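Local structure of probable threonyl-tRNA synthetase 1 (Aeropyrum pernix, 3A32) at residues A[177-180]-A[181-185]; A[322-325]-A[326-330]; A[449-452]-A[453-456]. The protein probably catalyses the ATP-dependent attachment of threonine to tRNA(Thr) through a threonyl-adenylate intermediate, but probably cannot deacylate mischarged seryl-tRNA(Thr), lacking the editing domain. One frame throughout, in Å; residues are numbered along the deposited sequence.

Contact 1: residues A[177-180]-A[181-185]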
loop_
_atom_site.group_PDB
_atom_site.type_symbol
_atom_site.label_atom_id
_atom_site.label_comp_id
_atom_site.label_asym_id
_atom_site.label_seq_id
_atom_site.Cartn_x
_atom_site.Cartn_y
_atom_site.Cartn_z
ATOM N N VAL A 177 -5.390 18.247 19.752
ATOM C CA VAL A 177 -4.673 17.284 18.967
ATOM C C VAL A 177 -4.499 15.975 19.735
ATOM O O VAL A 177 -4.776 14.888 19.199
ATOM C CB VAL A 177 -3.307 17.870 18.511
ATOM C CG1 VAL A 177 -2.308 16.767 18.239
ATOM C CG2 VAL A 177 -3.495 18.804 17.257
ATOM N N VAL A 178 -4.090 16.082 21.008
ATOM C CA VAL A 178 -3.942 14.916 21.883
ATOM C C VAL A 178 -5.248 14.155 22.027
ATOM O O VAL A 178 -5.286 12.903 21.925
ATOM C CB VAL A 178 -3.300 15.273 23.301
ATOM C CG1 VAL A 178 -3.192 14.004 24.202
ATOM C CG2 VAL A 178 -1.933 15.840 23.121
ATOM N N TYR A 179 -6.320 14.912 22.283
ATOM C CA TYR A 179 -7.634 14.355 22.443
ATOM C C TYR A 179 -8.089 13.662 21.149
ATOM O O TYR A 179 -8.581 12.541 21.191
ATOM C CB TYR A 179 -8.623 15.446 22.880
ATOM C CG TYR A 179 -10.009 14.904 23.108
ATOM C CD1 TYR A 179 -10.338 14.223 24.302
ATOM C CD2 TYR A 179 -10.986 15.038 22.120
ATOM C CE1 TYR A 179 -11.614 13.690 24.476
ATOM C CE2 TYR A 179 -12.255 14.537 22.298
ATOM C CZ TYR A 179 -12.557 13.881 23.458
ATOM O OH TYR A 179 -13.827 13.384 23.564
ATOM N N ASP A 180 -7.919 14.334 20.010
ATOM C CA ASP A 180 -8.304 13.816 18.722
ATOM C C ASP A 180 -7.625 12.501 18.374
ATOM O O ASP A 180 -8.259 11.634 17.740
ATOM C CB ASP A 180 -8.002 14.832 17.619
ATOM C CG ASP A 180 -8.999 16.053 17.632
ATOM O OD1 ASP A 180 -9.999 16.043 18.372
ATOM O OD2 ASP A 180 -8.766 17.019 16.875
ATOM N N VAL A 181 -6.356 12.355 18.792
ATOM C CA VAL A 181 -5.607 11.103 18.550
ATOM C C VAL A 181 -6.226 10.002 19.359
ATOM O O VAL A 181 -6.414 8.907 18.832
ATOM C CB VAL A 181 -4.081 11.225 18.797
ATOM C CG1 VAL A 181 -3.381 9.833 18.700
ATOM C CG2 VAL A 181 -3.469 12.189 17.756
ATOM N N PHE A 182 -6.627 10.304 20.604
ATOM C CA PHE A 182 -7.400 9.326 21.332
ATOM C C PHE A 182 -8.659 8.950 20.552
ATOM O O PHE A 182 -8.996 7.766 20.465
ATOM C CB PHE A 182 -7.805 9.777 22.759
ATOM C CG PHE A 182 -8.822 8.852 23.393
ATOM C CD1 PHE A 182 -8.421 7.694 24.048
ATOM C CD2 PHE A 182 -10.171 9.114 23.296
ATOM C CE1 PHE A 182 -9.368 6.811 24.619
ATOM C CE2 PHE A 182 -11.120 8.232 23.854
ATOM C CZ PHE A 182 -10.699 7.083 24.513
ATOM N N GLU A 183 -9.363 9.948 19.999
ATOM C CA GLU A 183 -10.637 9.682 19.294
ATOM C C GLU A 183 -10.383 8.852 18.019
ATOM O O GLU A 183 -11.169 8.002 17.668
ATOM C CB GLU A 183 -11.395 10.978 18.961
ATOM C CG GLU A 183 -11.991 11.703 20.160
ATOM C CD GLU A 183 -13.281 11.060 20.743
ATOM O OE1 GLU A 183 -13.304 9.858 21.036
ATOM O OE2 GLU A 183 -14.293 11.776 20.910
ATOM N N GLU A 184 -9.258 9.095 17.362
ATOM C CA GLU A 184 -8.849 8.283 16.225
ATOM C C GLU A 184 -8.612 6.815 16.603
ATOM O O GLU A 184 -9.071 5.918 15.924
ATOM C CB GLU A 184 -7.590 8.917 15.602
ATOM C CG GLU A 184 -7.928 10.208 14.892
ATOM C CD GLU A 184 -6.767 11.086 14.614
ATOM O OE1 GLU A 184 -5.594 10.704 14.811
ATOM O OE2 GLU A 184 -7.040 12.202 14.158
ATOM N N MET A 185 -7.904 6.586 17.707
ATOM C CA MET A 185 -7.602 5.243 18.194
ATOM C C MET A 185 -8.895 4.457 18.458
ATOM O O MET A 185 -9.033 3.294 18.041
ATOM C CB MET A 185 -6.709 5.342 19.451
ATOM C CG MET A 185 -6.358 3.980 20.113
ATOM S SD MET A 185 -7.753 3.331 21.082
ATOM C CE MET A 185 -8.252 4.716 22.139
#
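Helix 174-191 of the class II catalytic domain carries this i to i+4 contact, in which the ring of Tyr179 meets the side chain of Glu183 one turn further on. The touch is with the ring's outer end: Glu183 CG lies 3.6 Å from Tyr179 CE2, and Glu183 OE2 comes to 3.1 Å from Tyr179 OH. Ring and carboxylate planes stand 61° apart. Tyr179 CG is anti to the backbone N (chi1 -178°), which sends the ring outward from the helix, leaning slightly toward its C-terminal end, where Glu183 can reach CE2 and OH, while the Glu183 chain bends at chi2 (-76°) and turns its carboxylate to the phenol. The carboxylate is held by Lys242, in a salt bridge through OE2, and by the hydroxyl of Tyr243 on OE1. Replacing Tyr179 by an alanine would probably leave the CG of Glu183 without its ring contact and its carboxylate less firmly oriented toward Lys242. Regular alpha-helical bonds run beneath: Glu183 N to Tyr179 O is 3.0 Å, and Glu184 N to Asp180 O 2.8 Å. The helix is amphipathic and packs against the antiparallel sheet that characterises class II synthetases, with Val181 and Met185 on Phe263 and Leu313 of strands 260-268 and 306-316. Val178 and Phe182 meet Leu232, Ala235 and Ile239 of helix 222-243. The methyl CG2 of Val181 lies 3.3 Å from Val177 O. On another side Glu184 runs past Asp180, its CG 3.2 Å from Asp180 O, to hydrogen-bond with the hydroxyl of Tyr68.

Contact 2: residues A[322-325]-A[326-330]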
loop_
_atom_site.group_PDB
_atom_site.type_symbol
_atom_site.label_atom_id
_atom_site.label_comp_id
_atom_site.label_asym_id
_atom_site.label_seq_id
_atom_site.Cartn_x
_atom_site.Cartn_y
_atom_site.Cartn_z
ATOM N N GLY A 322 -0.859 -9.966 15.990
ATOM C CA GLY A 322 -0.554 -11.137 16.803
ATOM C C GLY A 322 -1.472 -11.264 18.011
ATOM O O GLY A 322 -2.062 -12.321 18.266
ATOM N N VAL A 323 -1.573 -10.177 18.763
ATOM C CA VAL A 323 -2.344 -10.172 19.988
ATOM C C VAL A 323 -3.809 -10.257 19.647
ATOM O O VAL A 323 -4.526 -10.999 20.341
ATOM C CB VAL A 323 -2.098 -8.935 20.821
ATOM C CG1 VAL A 323 -2.964 -9.014 22.157
ATOM C CG2 VAL A 323 -0.602 -8.814 21.160
ATOM N N TYR A 324 -4.247 -9.540 18.580
ATOM C CA TYR A 324 -5.613 -9.685 18.072
ATOM C C TYR A 324 -5.968 -11.164 17.774
ATOM O O TYR A 324 -7.008 -11.655 18.158
ATOM C CB TYR A 324 -5.881 -8.802 16.812
ATOM C CG TYR A 324 -7.306 -8.957 16.369
ATOM C CD1 TYR A 324 -8.324 -8.058 16.808
ATOM C CD2 TYR A 324 -7.674 -10.031 15.557
ATOM C CE1 TYR A 324 -9.653 -8.242 16.427
ATOM C CE2 TYR A 324 -8.991 -10.222 15.166
ATOM C CZ TYR A 324 -9.982 -9.330 15.606
ATOM O OH TYR A 324 -11.283 -9.584 15.231
ATOM N N LEU A 325 -5.104 -11.867 17.063
ATOM C CA LEU A 325 -5.411 -13.255 16.697
ATOM C C LEU A 325 -5.617 -14.118 17.959
ATOM O O LEU A 325 -6.448 -15.000 17.944
ATOM C CB LEU A 325 -4.331 -13.861 15.768
ATOM C CG LEU A 325 -4.280 -13.288 14.349
ATOM C CD1 LEU A 325 -2.935 -13.686 13.660
ATOM C CD2 LEU A 325 -5.526 -13.755 13.534
ATOM N N GLU A 326 -4.869 -13.853 19.022
ATOM C CA GLU A 326 -5.077 -14.544 20.281
ATOM C C GLU A 326 -6.350 -14.145 21.003
ATOM O O GLU A 326 -7.170 -15.015 21.295
ATOM C CB GLU A 326 -3.821 -14.496 21.160
ATOM C CG GLU A 326 -2.670 -15.385 20.549
ATOM C CD GLU A 326 -1.312 -15.166 21.258
ATOM O OE1 GLU A 326 -1.357 -14.515 22.307
ATOM O OE2 GLU A 326 -0.221 -15.608 20.767
ATOM N N HIS A 327 -6.574 -12.843 21.212
ATOM C CA HIS A 327 -7.786 -12.369 21.871
ATOM C C HIS A 327 -9.063 -12.861 21.156
ATOM O O HIS A 327 -10.052 -13.172 21.817
ATOM C CB HIS A 327 -7.760 -10.837 21.984
ATOM C CG HIS A 327 -8.962 -10.241 22.655
ATOM N ND1 HIS A 327 -9.238 -10.422 23.993
ATOM C CD2 HIS A 327 -9.944 -9.445 22.173
ATOM C CE1 HIS A 327 -10.352 -9.788 24.297
ATOM N NE2 HIS A 327 -10.805 -9.195 23.207
ATOM N N ARG A 328 -9.020 -12.957 19.822
ATOM C CA ARG A 328 -10.198 -13.364 19.025
ATOM C C ARG A 328 -10.116 -14.747 18.407
ATOM O O ARG A 328 -10.903 -15.081 17.556
ATOM C CB ARG A 328 -10.509 -12.341 17.951
ATOM C CG ARG A 328 -11.162 -11.090 18.542
ATOM C CD ARG A 328 -12.678 -11.159 18.366
ATOM N NE ARG A 328 -13.388 -10.137 19.149
ATOM C CZ ARG A 328 -13.637 -8.901 18.724
ATOM N NH1 ARG A 328 -13.190 -8.520 17.514
ATOM N NH2 ARG A 328 -14.292 -8.017 19.525
ATOM N N ARG A 329 -9.158 -15.552 18.857
ATOM C CA ARG A 329 -9.063 -16.944 18.440
ATOM C C ARG A 329 -9.180 -17.101 16.890
ATOM O O ARG A 329 -9.946 -17.984 16.369
ATOM C CB ARG A 329 -10.097 -17.801 19.201
ATOM C CG ARG A 329 -9.710 -18.110 20.699
ATOM C CD ARG A 329 -10.446 -17.249 21.670
ATOM N NE ARG A 329 -10.157 -17.623 23.064
ATOM C CZ ARG A 329 -9.674 -16.814 24.027
ATOM N NH1 ARG A 329 -9.391 -15.514 23.802
ATOM N NH2 ARG A 329 -9.474 -17.323 25.247
ATOM N N GLY A 330 -8.396 -16.289 16.165
ATOM C CA GLY A 330 -8.272 -16.477 14.761
ATOM C C GLY A 330 -9.402 -15.831 13.970
ATOM O O GLY A 330 -9.449 -15.996 12.750
#
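From Tyr324 to Arg328 the chain makes the last turn of helix 317-327, where Arg328 N bonds to Tyr324 O at 2.9 Å and Gly330 N turns back to Leu325 O at 2.9 Å. The same two residues, Tyr324 and Arg328, are joined by their side chains. Arg328 CG sits over one face of the tyrosine ring, 4.1 Å from the centroid of Tyr324 and 29° off the ring normal, a CH-pi contact. A bend at chi2 (-99°) then carries the guanidinium past the ring to the phenol, where Arg328 NH1 donates to Tyr324 OH over 3.2 Å. The hydroxyl lies near the guanidinium plane, at its edge, and that plane is almost perpendicular to the ring. Both groups have further partners: Tyr324 OH bonds to the carbonyl of Arg331, while Arg328 reaches the carbonyls of Phe193 through NH1 and Lys194 through NH2. Phenol and guanidinium are thus held from several directions at a buried spot. Arg329 folds back instead, its NH1 3.1 Å from His327 O and above that carbonyl's plane; a sulfate ion lies about 4 Å from its side chain. Leu325 packs on Ala13 of helix 9-15, and its CD2 comes within 4.1 Å of Gly330 CA. At Gly330 the backbone angles leave no room for a CB beside the carbonyl O of Arg329. Closing the helix is a Schellman motif, with Arg329 as the positive-phi C-prime residue and its N bonded to Glu326 O at 3.2 Å alongside the Gly330 to Leu325 bond.

Contact 3: residues A[449-452]-A[453-456]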
loop_
_atom_site.group_PDB
_atom_site.type_symbol
_atom_site.label_atom_id
_atom_site.label_comp_id
_atom_site.label_asym_id
_atom_site.label_seq_id
_atom_site.Cartn_x
_atom_site.Cartn_y
_atom_site.Cartn_z
ATOM N N LEU A 449 -21.706 -5.556 6.808
ATOM C CA LEU A 449 -20.482 -5.876 7.577
ATOM C C LEU A 449 -19.319 -4.898 7.289
ATOM O O LEU A 449 -18.417 -4.763 8.116
ATOM C CB LEU A 449 -20.043 -7.343 7.363
ATOM C CG LEU A 449 -21.079 -8.434 7.647
ATOM C CD1 LEU A 449 -20.568 -9.845 7.226
ATOM C CD2 LEU A 449 -21.496 -8.416 9.126
ATOM N N GLU A 450 -19.370 -4.204 6.143
ATOM C CA GLU A 450 -18.291 -3.310 5.679
ATOM C C GLU A 450 -18.543 -1.893 6.148
ATOM O O GLU A 450 -17.664 -1.051 6.136
ATOM C CB GLU A 450 -18.204 -3.313 4.154
ATOM C CG GLU A 450 -17.473 -4.521 3.617
ATOM C CD GLU A 450 -17.472 -4.601 2.105
ATOM O OE1 GLU A 450 -18.360 -4.000 1.430
ATOM O OE2 GLU A 450 -16.579 -5.278 1.583
ATOM N N SER A 451 -19.765 -1.657 6.588
ATOM C CA SER A 451 -20.258 -0.334 6.911
ATOM C C SER A 451 -19.362 0.434 7.881
ATOM O O SER A 451 -19.046 1.600 7.642
ATOM C CB SER A 451 -21.677 -0.466 7.496
ATOM O OG SER A 451 -22.243 0.800 7.444
ATOM N N PRO A 452 -18.966 -0.201 9.003
ATOM C CA PRO A 452 -18.089 0.526 9.912
ATOM C C PRO A 452 -16.746 0.920 9.247
ATOM O O PRO A 452 -16.207 1.977 9.580
ATOM C CB PRO A 452 -17.806 -0.495 11.047
ATOM C CG PRO A 452 -18.904 -1.475 10.977
ATOM C CD PRO A 452 -19.240 -1.571 9.489
ATOM N N VAL A 453 -16.207 0.082 8.355
ATOM C CA VAL A 453 -14.959 0.410 7.681
ATOM C C VAL A 453 -15.172 1.537 6.676
ATOM O O VAL A 453 -14.314 2.413 6.575
ATOM C CB VAL A 453 -14.219 -0.818 7.068
ATOM C CG1 VAL A 453 -13.135 -0.375 6.076
ATOM C CG2 VAL A 453 -13.560 -1.642 8.167
ATOM N N ARG A 454 -16.304 1.557 5.972
ATOM C CA ARG A 454 -16.645 2.735 5.154
ATOM C C ARG A 454 -16.688 4.063 5.904
ATOM O O ARG A 454 -16.371 5.096 5.321
ATOM C CB ARG A 454 -17.997 2.577 4.480
ATOM C CG ARG A 454 -17.983 1.619 3.321
ATOM C CD ARG A 454 -19.162 1.853 2.398
ATOM N NE ARG A 454 -20.452 1.864 3.094
ATOM C CZ ARG A 454 -21.143 0.777 3.463
ATOM N NH1 ARG A 454 -20.664 -0.459 3.229
ATOM N NH2 ARG A 454 -22.337 0.939 4.057
ATOM N N SER A 455 -17.115 4.058 7.159
ATOM C CA SER A 455 -17.196 5.338 7.897
ATOM C C SER A 455 -15.803 5.835 8.294
ATOM O O SER A 455 -15.607 6.989 8.571
ATOM C CB SER A 455 -18.139 5.281 9.116
ATOM O OG SER A 455 -17.527 4.543 10.159
ATOM N N LEU A 456 -14.836 4.933 8.322
ATOM C CA LEU A 456 -13.447 5.286 8.591
ATOM C C LEU A 456 -12.781 5.793 7.320
ATOM O O LEU A 456 -12.133 6.819 7.332
ATOM C CB LEU A 456 -12.675 4.052 9.058
ATOM C CG LEU A 456 -12.888 3.448 10.430
ATOM C CD1 LEU A 456 -11.908 2.253 10.537
ATOM C CD2 LEU A 456 -12.627 4.441 11.532
HETATM O O HOH W 1 -18.943 -1.199 1.193
#
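A water molecule joins Glu450 and Arg454, one turn apart on helix 435-457: it donates to Glu450 OE1 at 2.9 Å and accepts from Arg454 NH1 at 2.8 Å. The bridge spans opposite charges that lie beyond salt-bridge range of each other. Glu450 OE1 also forms a salt bridge with Arg462, and Arg454 NH1 bonds to the carbonyl of Glu447. Beneath these groups, Arg454 N donates to Glu450 O at 2.9 Å with an N-H...O angle of 164°. One residue on, Ser455 OG donates to Pro452 O over 2.9 Å, its chi1 of 74° setting the hydroxyl between its own N and carbonyl carbon, within reach of that oxygen; Ser455 OG also takes a hydrogen bond from Arg191. The arginine chain bends at chi3 (-52°) and folds its guanidinium over the backbone, with Ser451 CA 3.5 Å above one face of the plane and offset toward its rim. Arg454 NH1 also lies 3.9 Å from Glu450 CB. The N of Pro452 has no hydrogen to give to the turn before, and the helix is kinked there. Around this turn, Pro452 and Leu456 rest on Arg191 of helix 174-191, Val453 and Leu456 meet Val58 and Phe62 of helix 48-65, and Glu450 touches Phe334 in a loop.

In the fold
Contacts 1 and 3 are connected through helix 174-191: contact 1 lies in its middle, while its C-terminal residues Leu187 and Arg191 meet the helix of contact 3, leaving the two about 6 Å apart at their nearest atoms. Contact 2, the end of another catalytic-domain helix, is about 11 Å from each of the others at nearest atoms, with centres 25 Å from contact 1 and 21 Å from contact 3. Contact 1 does not touch the metal site formed by Cys112, His166 and His310: the side chain of Val181 is about 12 Å from the zinc ion. Contacts 2 and 3 lie away from that site.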